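Local structure of diheme cytochrome c (Shewanella baltica, 3U99) at residues A13-E18 with E63-H68; A41-E44 with N50-L53; Y26-N29 with K35-A38. The protein carries two covalently bound c-type hemes, each with two axial histidines, and probably serves in electron transfer. All coordinates share one frame; numbering follows the deposited sequence.

Contact 1 of 3, residues A13-E18 with E63-H68. With HEC (heme c), chain C.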
# COMPACT_ATOMS: atom_id res chain seq x y z
N ALA A 13 -4.04 5.33 14.03
CA ALA A 13 -3.49 6.69 13.96
C ALA A 13 -1.98 6.71 13.87
O ALA A 13 -1.39 7.39 13.00
CB ALA A 13 -4.01 7.47 15.16
N GLU A 14 -1.28 6.00 14.73
CA GLU A 14 0.18 5.96 14.69
C GLU A 14 0.65 5.33 13.39
O GLU A 14 1.61 5.80 12.79
CB GLU A 14 0.70 5.17 15.90
CG GLU A 14 2.25 5.14 15.94
CD GLU A 14 2.78 4.54 17.22
OE1 GLU A 14 2.17 3.58 17.77
OE2 GLU A 14 3.84 4.99 17.69
N TYR A 15 0.05 4.25 12.99
CA TYR A 15 0.37 3.61 11.74
C TYR A 15 0.29 4.56 10.57
O TYR A 15 1.15 4.60 9.70
CB TYR A 15 -0.59 2.39 11.58
CG TYR A 15 -0.38 1.78 10.19
CD1 TYR A 15 0.77 1.11 9.86
CD2 TYR A 15 -1.30 1.88 9.19
CE1 TYR A 15 0.99 0.56 8.61
CE2 TYR A 15 -1.12 1.36 7.90
CZ TYR A 15 0.03 0.69 7.63
OH TYR A 15 0.29 0.14 6.40
N THR A 16 -0.79 5.33 10.48
CA THR A 16 -0.95 6.26 9.39
C THR A 16 0.16 7.29 9.37
O THR A 16 0.67 7.64 8.29
CB THR A 16 -2.32 6.94 9.50
OG1 THR A 16 -3.27 5.88 9.40
CG2 THR A 16 -2.49 7.94 8.37
N ALA A 17 0.55 7.78 10.57
CA ALA A 17 1.63 8.75 10.61
C ALA A 17 2.95 8.15 10.23
O ALA A 17 3.74 8.75 9.49
CB ALA A 17 1.75 9.32 12.03
N GLU A 18 3.29 6.98 10.75
CA GLU A 18 4.60 6.39 10.51
C GLU A 18 4.72 5.77 9.13
O GLU A 18 5.77 5.82 8.50
CB GLU A 18 4.92 5.35 11.58
CG GLU A 18 5.02 5.93 12.97
CD GLU A 18 6.15 6.84 13.30
OE1 GLU A 18 7.02 7.04 12.42
OE2 GLU A 18 6.18 7.33 14.47
N GLU A 63 2.53 -4.94 15.70
CA GLU A 63 1.41 -5.52 16.39
C GLU A 63 0.07 -5.07 15.76
O GLU A 63 -0.85 -5.90 15.60
CB GLU A 63 1.49 -5.13 17.86
CG GLU A 63 2.58 -5.84 18.65
CD GLU A 63 2.09 -7.23 19.03
OE1 GLU A 63 1.22 -7.78 18.32
OE2 GLU A 63 2.54 -7.75 20.07
N TYR A 64 -0.03 -3.85 15.35
CA TYR A 64 -1.21 -3.31 14.67
C TYR A 64 -1.42 -4.11 13.37
O TYR A 64 -2.52 -4.56 13.06
CB TYR A 64 -1.03 -1.78 14.43
CG TYR A 64 -2.20 -1.37 13.54
CD1 TYR A 64 -3.48 -1.21 14.02
CD2 TYR A 64 -2.01 -1.15 12.18
CE1 TYR A 64 -4.54 -0.83 13.16
CE2 TYR A 64 -3.04 -0.83 11.31
CZ TYR A 64 -4.32 -0.67 11.81
OH TYR A 64 -5.32 -0.37 10.96
N LEU A 65 -0.38 -4.23 12.55
CA LEU A 65 -0.51 -4.85 11.24
C LEU A 65 -0.85 -6.30 11.38
O LEU A 65 -1.68 -6.79 10.62
CB LEU A 65 0.80 -4.64 10.47
CG LEU A 65 1.05 -3.22 9.95
CD1 LEU A 65 2.48 -3.06 9.43
CD2 LEU A 65 0.09 -2.87 8.83
N VAL A 66 -0.20 -7.01 12.30
CA VAL A 66 -0.49 -8.42 12.47
C VAL A 66 -1.92 -8.63 12.90
O VAL A 66 -2.63 -9.49 12.38
CB VAL A 66 0.52 -9.02 13.45
CG1 VAL A 66 0.01 -10.39 13.90
CG2 VAL A 66 1.91 -9.12 12.81
N GLN A 67 -2.38 -7.86 13.87
CA GLN A 67 -3.75 -8.03 14.38
C GLN A 67 -4.81 -7.79 13.34
O GLN A 67 -5.83 -8.45 13.32
CB GLN A 67 -3.90 -7.09 15.58
CG GLN A 67 -5.27 -7.15 16.18
CD GLN A 67 -5.54 -8.50 16.86
OE1 GLN A 67 -4.64 -9.11 17.43
NE2 GLN A 67 -6.79 -8.99 16.79
N HIS A 68 -4.58 -6.81 12.46
CA HIS A 68 -5.58 -6.35 11.49
C HIS A 68 -5.28 -6.81 10.08
O HIS A 68 -5.92 -6.37 9.12
CB HIS A 68 -5.66 -4.82 11.53
CG HIS A 68 -6.07 -4.36 12.88
ND1 HIS A 68 -5.21 -4.06 13.89
CD2 HIS A 68 -7.30 -4.19 13.38
CE1 HIS A 68 -5.88 -3.69 15.01
NE2 HIS A 68 -7.15 -3.77 14.68
FE HEC C . 7.06 1.66 2.58
CHA HEC C . 6.93 0.29 -0.48
CHB HEC C . 4.88 -0.67 3.75
CHC HEC C . 7.11 3.15 5.59
CHD HEC C . 9.39 3.87 1.44
NA HEC C . 6.08 0.09 1.78
C1A HEC C . 6.13 -0.31 0.46
C2A HEC C . 5.21 -1.41 0.24
C3A HEC C . 4.63 -1.66 1.44
C4A HEC C . 5.22 -0.73 2.40
CMA HEC C . 3.62 -2.72 1.76
CAA HEC C . 5.02 -2.08 -1.06
CBA HEC C . 4.09 -1.31 -1.97
CGA HEC C . 3.79 -2.14 -3.22
O1A HEC C . 3.07 -3.17 -3.08
O2A HEC C . 4.26 -1.82 -4.33
NB HEC C . 6.18 1.28 4.35
C1B HEC C . 5.33 0.24 4.66
C2B HEC C . 5.07 0.27 6.08
C3B HEC C . 5.70 1.33 6.60
C4B HEC C . 6.37 1.98 5.54
CMB HEC C . 4.19 -0.77 6.76
CAB HEC C . 5.81 1.81 8.05
CBB HEC C . 6.52 0.74 8.90
NC HEC C . 8.03 3.22 3.37
C1C HEC C . 7.88 3.73 4.61
C2C HEC C . 8.65 4.90 4.83
C3C HEC C . 9.29 5.10 3.66
C4C HEC C . 8.95 4.05 2.77
CMC HEC C . 8.61 5.77 6.10
CAC HEC C . 10.20 6.26 3.32
CBC HEC C . 11.41 6.46 4.21
ND HEC C . 8.01 1.96 0.84
C1D HEC C . 8.96 2.90 0.60
C2D HEC C . 9.42 2.79 -0.79
C3D HEC C . 8.72 1.78 -1.35
C4D HEC C . 7.82 1.31 -0.32
CMD HEC C . 10.57 3.53 -1.43
CAD HEC C . 8.86 1.30 -2.75
CBD HEC C . 7.86 1.99 -3.74
CGD HEC C . 8.18 1.56 -5.16
O1D HEC C . 7.45 2.37 -5.97
O2D HEC C . 8.40 0.26 -5.29

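Contact 2 of 3, residues A41-E44 with N50-L53. With HEC (heme c), chain C.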
# COMPACT_ATOMS: atom_id res chain seq x y z
N ALA A 41 10.31 -6.57 10.10
CA ALA A 41 11.51 -7.15 10.71
C ALA A 41 12.76 -6.39 10.33
O ALA A 41 13.70 -6.39 11.13
CB ALA A 41 11.62 -8.60 10.24
N ASN A 42 12.79 -5.75 9.15
CA ASN A 42 14.02 -5.10 8.69
C ASN A 42 13.64 -3.83 7.95
O ASN A 42 13.93 -3.66 6.76
CB ASN A 42 14.94 -5.96 7.80
CG ASN A 42 15.60 -7.06 8.63
OD1 ASN A 42 15.06 -8.15 8.55
ND2 ASN A 42 16.65 -6.77 9.39
N LEU A 43 12.98 -2.91 8.64
CA LEU A 43 12.57 -1.65 8.01
C LEU A 43 13.73 -0.83 7.52
O LEU A 43 13.56 0.05 6.66
CB LEU A 43 11.72 -0.79 8.97
CG LEU A 43 10.31 -1.33 9.21
CD1 LEU A 43 9.62 -0.59 10.33
CD2 LEU A 43 9.47 -1.26 7.92
N GLU A 44 14.96 -1.10 7.99
CA GLU A 44 16.11 -0.37 7.54
C GLU A 44 16.42 -0.72 6.10
O GLU A 44 17.11 0.07 5.42
CB GLU A 44 17.32 -0.62 8.47
CG GLU A 44 17.87 -2.02 8.32
CD GLU A 44 17.14 -3.05 9.20
OE1 GLU A 44 16.19 -2.63 9.92
OE2 GLU A 44 17.54 -4.24 9.15
N ASN A 50 15.22 3.57 3.70
CA ASN A 50 15.34 3.18 5.11
C ASN A 50 14.16 3.68 5.91
O ASN A 50 14.07 4.90 6.17
CB ASN A 50 16.67 3.72 5.62
CG ASN A 50 16.96 3.35 7.05
OD1 ASN A 50 16.04 3.11 7.84
ND2 ASN A 50 18.25 3.32 7.37
N ALA A 51 13.28 2.78 6.27
CA ALA A 51 12.06 3.11 6.97
C ALA A 51 12.17 2.80 8.44
O ALA A 51 11.17 2.72 9.13
CB ALA A 51 10.88 2.37 6.32
N SER A 52 13.41 2.62 8.91
CA SER A 52 13.56 2.26 10.34
C SER A 52 12.95 3.26 11.28
O SER A 52 13.02 4.48 11.05
CB SER A 52 15.05 2.06 10.64
OG SER A 52 15.36 1.71 11.94
N LEU A 53 12.40 2.70 12.36
CA LEU A 53 11.77 3.43 13.44
C LEU A 53 12.40 3.01 14.77
O LEU A 53 13.06 1.97 14.84
CB LEU A 53 10.27 3.16 13.46
CG LEU A 53 9.52 3.40 12.14
CD1 LEU A 53 8.08 2.92 12.19
CD2 LEU A 53 9.56 4.89 11.82
FE HEC C . 7.06 1.66 2.58
CHA HEC C . 6.93 0.29 -0.48
CHB HEC C . 4.88 -0.67 3.75
CHC HEC C . 7.11 3.15 5.59
CHD HEC C . 9.39 3.87 1.44
NA HEC C . 6.08 0.09 1.78
C1A HEC C . 6.13 -0.31 0.46
C2A HEC C . 5.21 -1.41 0.24
C3A HEC C . 4.63 -1.66 1.44
C4A HEC C . 5.22 -0.73 2.40
CMA HEC C . 3.62 -2.72 1.76
CAA HEC C . 5.02 -2.08 -1.06
CBA HEC C . 4.09 -1.31 -1.97
CGA HEC C . 3.79 -2.14 -3.22
O1A HEC C . 3.07 -3.17 -3.08
O2A HEC C . 4.26 -1.82 -4.33
NB HEC C . 6.18 1.28 4.35
C1B HEC C . 5.33 0.24 4.66
C2B HEC C . 5.07 0.27 6.08
C3B HEC C . 5.70 1.33 6.60
C4B HEC C . 6.37 1.98 5.54
CMB HEC C . 4.19 -0.77 6.76
CAB HEC C . 5.81 1.81 8.05
CBB HEC C . 6.52 0.74 8.90
NC HEC C . 8.03 3.22 3.37
C1C HEC C . 7.88 3.73 4.61
C2C HEC C . 8.65 4.90 4.83
C3C HEC C . 9.29 5.10 3.66
C4C HEC C . 8.95 4.05 2.77
CMC HEC C . 8.61 5.77 6.10
CAC HEC C . 10.20 6.26 3.32
CBC HEC C . 11.41 6.46 4.21
ND HEC C . 8.01 1.96 0.84
C1D HEC C . 8.96 2.90 0.60
C2D HEC C . 9.42 2.79 -0.79
C3D HEC C . 8.72 1.78 -1.35
C4D HEC C . 7.82 1.31 -0.32
CMD HEC C . 10.57 3.53 -1.43
CAD HEC C . 8.86 1.30 -2.75
CBD HEC C . 7.86 1.99 -3.74
CGD HEC C . 8.18 1.56 -5.16
O1D HEC C . 7.45 2.37 -5.97
O2D HEC C . 8.40 0.26 -5.29
O HOH W 1 16.41 -0.57 12.06

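Contact 3 of 3, residues Y26-N29 with K35-A38. With HEC (heme c), chain C.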
# COMPACT_ATOMS: atom_id res chain seq x y z
N TYR A 26 -0.88 1.99 3.59
CA TYR A 26 -1.59 0.85 3.06
C TYR A 26 -2.48 0.20 4.10
O TYR A 26 -2.01 -0.12 5.19
CB TYR A 26 -0.62 -0.21 2.55
CG TYR A 26 0.23 0.30 1.40
CD1 TYR A 26 -0.36 0.60 0.17
CD2 TYR A 26 1.58 0.50 1.52
CE1 TYR A 26 0.42 1.08 -0.87
CE2 TYR A 26 2.37 0.96 0.49
CZ TYR A 26 1.77 1.25 -0.72
OH TYR A 26 2.60 1.73 -1.70
N PRO A 27 -3.76 -0.01 3.86
CA PRO A 27 -4.59 -0.74 4.83
C PRO A 27 -3.97 -2.07 5.20
O PRO A 27 -3.45 -2.82 4.37
CB PRO A 27 -5.91 -0.94 4.07
CG PRO A 27 -5.99 0.31 3.19
CD PRO A 27 -4.56 0.54 2.74
N ALA A 28 -4.05 -2.39 6.48
CA ALA A 28 -3.48 -3.64 7.01
C ALA A 28 -4.05 -4.86 6.34
O ALA A 28 -3.38 -5.91 6.26
CB ALA A 28 -3.74 -3.74 8.49
N ASN A 29 -5.31 -4.83 5.89
CA ASN A 29 -5.94 -6.02 5.33
C ASN A 29 -5.53 -6.34 3.90
O ASN A 29 -6.07 -7.30 3.31
CB ASN A 29 -7.45 -6.01 5.51
CG ASN A 29 -8.15 -4.99 4.68
OD1 ASN A 29 -7.52 -4.38 3.84
ND2 ASN A 29 -9.42 -4.83 5.02
N LYS A 35 3.43 -11.74 5.92
CA LYS A 35 4.02 -10.82 4.97
C LYS A 35 4.24 -9.44 5.59
O LYS A 35 5.24 -8.76 5.30
CB LYS A 35 3.14 -10.80 3.72
CG LYS A 35 3.27 -12.12 3.01
CD LYS A 35 2.60 -12.29 1.68
CE LYS A 35 2.92 -13.68 1.14
NZ LYS A 35 1.77 -14.42 0.60
N TRP A 36 3.39 -8.98 6.50
CA TRP A 36 3.69 -7.75 7.23
C TRP A 36 4.94 -7.94 8.13
O TRP A 36 5.78 -7.03 8.19
CB TRP A 36 2.52 -7.33 8.09
CG TRP A 36 1.40 -6.66 7.33
CD1 TRP A 36 0.11 -7.06 7.36
CD2 TRP A 36 1.51 -5.54 6.47
NE1 TRP A 36 -0.63 -6.23 6.55
CE2 TRP A 36 0.22 -5.28 6.01
CE3 TRP A 36 2.52 -4.70 6.06
CZ2 TRP A 36 -0.09 -4.23 5.13
CZ3 TRP A 36 2.24 -3.67 5.21
CH2 TRP A 36 0.93 -3.43 4.75
N ARG A 37 5.07 -9.07 8.80
CA ARG A 37 6.23 -9.26 9.65
C ARG A 37 7.52 -9.27 8.84
O ARG A 37 8.55 -8.81 9.32
CB ARG A 37 6.08 -10.59 10.40
CG ARG A 37 5.07 -10.56 11.53
CD ARG A 37 5.23 -11.75 12.47
NE ARG A 37 4.82 -12.99 11.82
CZ ARG A 37 3.63 -13.57 11.86
NH1 ARG A 37 2.61 -13.05 12.56
NH2 ARG A 37 3.39 -14.70 11.21
N ALA A 38 7.44 -9.79 7.59
CA ALA A 38 8.65 -9.77 6.78
C ALA A 38 9.06 -8.34 6.50
O ALA A 38 10.25 -8.02 6.37
CB ALA A 38 8.37 -10.58 5.52
FE HEC C . 7.06 1.66 2.58
CHA HEC C . 6.93 0.29 -0.48
CHB HEC C . 4.88 -0.67 3.75
CHC HEC C . 7.11 3.15 5.59
CHD HEC C . 9.39 3.87 1.44
NA HEC C . 6.08 0.09 1.78
C1A HEC C . 6.13 -0.31 0.46
C2A HEC C . 5.21 -1.41 0.24
C3A HEC C . 4.63 -1.66 1.44
C4A HEC C . 5.22 -0.73 2.40
CMA HEC C . 3.62 -2.72 1.76
CAA HEC C . 5.02 -2.08 -1.06
CBA HEC C . 4.09 -1.31 -1.97
CGA HEC C . 3.79 -2.14 -3.22
O1A HEC C . 3.07 -3.17 -3.08
O2A HEC C . 4.26 -1.82 -4.33
NB HEC C . 6.18 1.28 4.35
C1B HEC C . 5.33 0.24 4.66
C2B HEC C . 5.07 0.27 6.08
C3B HEC C . 5.70 1.33 6.60
C4B HEC C . 6.37 1.98 5.54
CMB HEC C . 4.19 -0.77 6.76
CAB HEC C . 5.81 1.81 8.05
CBB HEC C . 6.52 0.74 8.90
NC HEC C . 8.03 3.22 3.37
C1C HEC C . 7.88 3.73 4.61
C2C HEC C . 8.65 4.90 4.83
C3C HEC C . 9.29 5.10 3.66
C4C HEC C . 8.95 4.05 2.77
CMC HEC C . 8.61 5.77 6.10
CAC HEC C . 10.20 6.26 3.32
CBC HEC C . 11.41 6.46 4.21
ND HEC C . 8.01 1.96 0.84
C1D HEC C . 8.96 2.90 0.60
C2D HEC C . 9.42 2.79 -0.79
C3D HEC C . 8.72 1.78 -1.35
C4D HEC C . 7.82 1.31 -0.32
CMD HEC C . 10.57 3.53 -1.43
CAD HEC C . 8.86 1.30 -2.75
CBD HEC C . 7.86 1.99 -3.74
CGD HEC C . 8.18 1.56 -5.16
O1D HEC C . 7.45 2.37 -5.97
O2D HEC C . 8.40 0.26 -5.29

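Contact 1 of 3, residues A13-E18 with E63-H68
The ring of Tyr-15 joins residues 13-18 to residues 63-68, and the two segments meet by van der Waals packing, with no hydrogen bond between them. Its CG sits anti to the backbone N (chi1 174°), which sends the ring across the gap to Tyr-64 and Leu-65. The two tyrosine rings meet obliquely, their planes at 31° and their centroids 5.4 Å apart, with Tyr-15 CD2 3.9 Å from Tyr-64 CE2. Further out along the same ring, Leu-65 CD2 packs 3.6 Å from Tyr-15 CE1.

Heme contacts continue this apolar patch. The heme methyl CMB lies at the edge of the Tyr-15 ring, 3.9 Å from CE1, and also touches Leu-65 CD1.

Two polar groups find partners beside the interface. Tyr-15 OH is hydrogen-bonded to Tyr-26 O. Tyr-64 O accepts from the backbone N of His-68 and also from its ring. This second bond, His-68 ND1 to Tyr-64 O at 2.9 Å, lies in both the imidazole and carbonyl planes and fixes the rotation of the His-68 ring against Tyr-64.

Helix 33-40 completes the cluster, since Trp-36 touches both Tyr-15 and Leu-65. Helix 55-67 meets helix 13-19 again through Ile-61 on Tyr-15 and a salt bridge from Arg-60 to Glu-14.

Contact 2 of 3, residues A41-E44 with N50-L53
Leu-43 O accepts the backbone N of Ala-51 at 2.8 Å, the one direct hydrogen bond between residues 41-44 and 50-53. It closes the loop that carries His-46, an axial ligand of the heme iron, between helix 33-40 and helix 55-67. The donor stands 35° out of the carbonyl plane, so the bond does not follow a lone pair, and its angle at the hydrogen is 148°.

An Asx turn shapes the second half of the closure. Asn-50 OD1 takes the backbone N of Ser-52 at 2.9 Å, nearly along the C=O axis of the amide, and the same oxygen lies over Glu-44 CA. With CG anti to the backbone N (chi1 -178°), the Asn-50 amide folds back over its own turn and against Glu-44.

The inner side of the loop, which faces the heme, is mostly apolar. Leu-43 packs its CB against the Ala-51 carbonyl, while its CD1 reaches the heme vinyl-derived carbon CBB at 3.7 Å and also borders Leu-53 CD1. Ala-51 CB meets the porphyrin itself, 3.7 Å from C2C, next to the His-46 side chain. A polar atom joins them where Asn-50 O touches heme CBC.

On the outer side, the exposed Glu-44 bends back at chi2, and both oxygens of its carboxylate have partners. Asn-42 ND2 reaches Glu-44 OE2 at 2.7 Å on the syn side, in an almost straight bond that lies in the plane of the Asn-42 amide. The other oxygen is met by solvent. The very short approach of that water to Ser-52 OG, in one of two conformers of the serine, is doubtful, but the water donates to Glu-44 OE1 at 3.0 Å.

Contact 3 of 3, residues Y26-N29 with K35-A38
Trp-36 points its indole edge at the carbonyls of Pro-27 and Ala-28, and NE1 donates to Ala-28 O at 2.8 Å. The bond is nearly straight, 163° at the hydrogen, and lies in the carbonyl plane on a lone pair, with the oxygen close to the indole plane. Along the same edge, CZ2 of Trp-36 comes to 3.7 Å from Pro-27 O, and CH2 borders Tyr-26 CB.

The far end of the indole reaches the heme, where Trp-36 CZ3 packs 3.8 Å from the methyl CMB. From the other segment, Tyr-26 turns its ring away from Trp-36 and lays CE2 3.6 Å from heme C3A, in an oblique approach. Its CG is anti to the carbonyl carbon (chi1 -62°), which carries the ring off along the porphyrin margin.

Next come the groups that position these residues. Tyr-26 OH is hydrogen-bonded to Ser-119 O, and its ring also meets that of the axial ligand His-23 and touches Cys-121, which binds the second heme. Tyr-64 of helix 55-67 packs on Ala-28.

The lone N-H of a buried indole is thus satisfied by a main-chain carbonyl, which restrains the ring's rotation while CZ3 and CH2 lie against the heme methyls.

All three contacts border the same heme. Contact 1 joins the outermost segments and encloses the other two along the chain: contact 3 closes first, and contact 2 follows in the loop after helix 33-40. The centres of contacts 1 and 3 are about 9 Å apart, and Val-66 on Arg-37 and His-68 O on Ala-28 CB pack between them, so helices 13-19, 33-40 and 55-67 share one core. Contact 2 stands further off, about 15 Å from contact 1, centre to centre, touching it where Leu-53 packs on Glu-18. In contact 3 the Tyr-26 side chain, which touches the first heme, also comes within about 4 Å of the second, consistent with close spacing of the hemes for electron transfer.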